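Local coordinates for protein cysteine synthase (Fusobacterium nucleatum subsp. nucleatum strain ATCC 25586, PDB 5XEM) that probably makes L-cysteine and acetate from O-acetyl-L-serine and hydrogen sulfide with pyridoxal 5'-phosphate as cofactor, and is a hydrogen sulfide-producing enzyme, at residues A[16-21]-A[37-42]. Numbering follows the deposited sequence. Where two conformers were deposited one is given.
Sequences NTPLVK and EGSNPG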
loop_
_atom_site.group_PDB
_atom_site.type_symbol
_atom_site.label_atom_id
_atom_site.label_comp_id
_atom_site.label_asym_id
_atom_site.label_seq_id
_atom_site.Cartn_x
_atom_site.Cartn_y
_atom_site.Cartn_z
ATOM N N ASN A 16 -8.467 -8.144 8.217
ATOM C CA ASN A 16 -8.175 -9.365 7.482
ATOM C C ASN A 16 -6.859 -9.307 6.713
ATOM O O ASN A 16 -6.767 -9.602 5.520
ATOM C CB ASN A 16 -9.361 -9.729 6.607
ATOM C CG ASN A 16 -10.556 -10.087 7.451
ATOM O OD1 ASN A 16 -10.505 -11.045 8.216
ATOM N ND2 ASN A 16 -11.573 -9.265 7.417
ATOM N N THR A 17 -5.838 -8.883 7.424
ATOM C CA THR A 17 -4.522 -8.688 6.841
ATOM C C THR A 17 -3.762 -10.003 6.835
ATOM O O THR A 17 -4.000 -10.858 7.675
ATOM C CB THR A 17 -3.702 -7.670 7.636
ATOM O OG1 THR A 17 -3.666 -8.061 9.011
ATOM C CG2 THR A 17 -4.372 -6.271 7.519
ATOM N N PRO A 18 -2.812 -10.139 5.928
ATOM C CA PRO A 18 -2.095 -11.415 5.853
ATOM C C PRO A 18 -0.993 -11.607 6.890
ATOM O O PRO A 18 -0.399 -10.618 7.394
ATOM C CB PRO A 18 -1.522 -11.389 4.443
ATOM C CG PRO A 18 -1.351 -9.937 4.125
ATOM C CD PRO A 18 -2.497 -9.239 4.803
ATOM N N LEU A 19 -0.733 -12.878 7.201
ATOM C CA LEU A 19 0.382 -13.313 8.050
ATOM C C LEU A 19 1.376 -13.962 7.094
ATOM O O LEU A 19 1.019 -14.876 6.368
ATOM C CB LEU A 19 -0.052 -14.418 9.022
ATOM C CG LEU A 19 -0.144 -14.190 10.517
ATOM C CD1 LEU A 19 -0.244 -15.540 11.230
ATOM C CD2 LEU A 19 1.010 -13.363 11.075
ATOM N N VAL A 20 2.607 -13.511 7.079
ATOM C CA VAL A 20 3.608 -14.032 6.155
ATOM C C VAL A 20 4.732 -14.702 6.925
ATOM O O VAL A 20 5.225 -14.149 7.906
ATOM C CB VAL A 20 4.200 -12.888 5.318
ATOM C CG1 VAL A 20 5.205 -13.416 4.291
ATOM C CG2 VAL A 20 3.081 -12.123 4.630
ATOM N N LYS A 21 5.152 -15.872 6.468
ATOM C CA LYS A 21 6.277 -16.564 7.110
ATOM C C LYS A 21 7.589 -15.984 6.636
ATOM O O LYS A 21 7.716 -15.643 5.465
ATOM C CB LYS A 21 6.261 -18.067 6.809
ATOM C CG LYS A 21 7.420 -18.790 7.493
ATOM C CD LYS A 21 7.030 -20.166 8.005
ATOM C CE LYS A 21 8.235 -20.861 8.658
ATOM N NZ LYS A 21 8.642 -22.072 7.886
ATOM N N GLU A 37 0.136 -5.196 8.630
ATOM C CA GLU A 37 -0.942 -4.211 8.759
ATOM C C GLU A 37 -0.810 -3.083 7.727
ATOM O O GLU A 37 -1.716 -2.283 7.540
ATOM C CB GLU A 37 -1.009 -3.665 10.176
ATOM C CG GLU A 37 -1.357 -4.753 11.178
ATOM C CD GLU A 37 -2.814 -5.149 11.069
ATOM O OE1 GLU A 37 -3.672 -4.246 11.182
ATOM O OE2 GLU A 37 -3.098 -6.350 10.875
ATOM N N GLY A 38 0.319 -3.047 7.035
ATOM C CA GLY A 38 0.450 -2.200 5.873
ATOM C C GLY A 38 -0.470 -2.565 4.722
ATOM O O GLY A 38 -0.634 -1.776 3.819
ATOM N N SER A 39 -1.066 -3.756 4.756
ATOM C CA SER A 39 -2.028 -4.176 3.747
ATOM C C SER A 39 -3.366 -3.469 3.903
ATOM O O SER A 39 -4.172 -3.489 2.970
ATOM C CB SER A 39 -2.263 -5.676 3.809
ATOM O OG SER A 39 -1.055 -6.360 3.493
ATOM N N ASN A 40 -3.628 -2.882 5.080
ATOM C CA ASN A 40 -4.815 -2.046 5.261
ATOM C C ASN A 40 -4.857 -0.925 4.201
ATOM O O ASN A 40 -3.806 -0.478 3.722
ATOM C CB ASN A 40 -4.858 -1.433 6.669
ATOM C CG ASN A 40 -5.242 -2.438 7.744
ATOM O OD1 ASN A 40 -4.444 -2.736 8.634
ATOM N ND2 ASN A 40 -6.429 -2.980 7.653
ATOM N N PRO A 41 -6.071 -0.455 3.828
ATOM C CA PRO A 41 -6.160 0.551 2.739
ATOM C C PRO A 41 -5.475 1.891 3.071
ATOM O O PRO A 41 -4.929 2.574 2.167
ATOM C CB PRO A 41 -7.693 0.695 2.527
ATOM C CG PRO A 41 -8.286 0.227 3.819
ATOM C CD PRO A 41 -7.410 -0.912 4.241
ATOM N N GLY A 42 -5.473 2.264 4.350
ATOM C CA GLY A 42 -4.701 3.419 4.808
ATOM C C GLY A 42 -3.231 3.118 5.145
ATOM O O GLY A 42 -2.512 4.009 5.604
#
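Thr17 gives its hydroxyl hydrogen to the Glu37 carboxylate, with OG1 2.6 Å from OE2. The hydroxyl comes from above the carboxylate plane, 37° out of it, and the two side chains cross at about a right angle. OG1 sits between the backbone N and the carbonyl carbon of Thr17 (chi1 54°), which turns it to Glu37 and leaves the methyl beside the backbone N, directed at Asn40. There CG2 lies over the face of the Asn40 side-chain amide, 3.9 Å from its CG, and also 3.6 Å from Glu37 OE2. Glu37 starts out away from Thr17, but a bend at chi2 (-73°) brings its carboxylate back. In this fold type II PLP enzyme the contact joins the run into strand 19-21 of the six-stranded mixed sheet, whose backbone also bonds to the second subunit, to the 3-10 turn between antiparallel neighbour 31-36 and helix 46-60. Lys46 there is predicted to carry the cofactor but does not in this structure. Arg48 forms a salt bridge with Glu37 OE1, which Thr45 also hydrogen-bonds, so both carboxylate oxygens are held; Lys35 NZ hydrogen-bonds Thr17 OG1. Next along the chain, the Pro18 ring packs on Ser39, its CD 3.5 Å from OG.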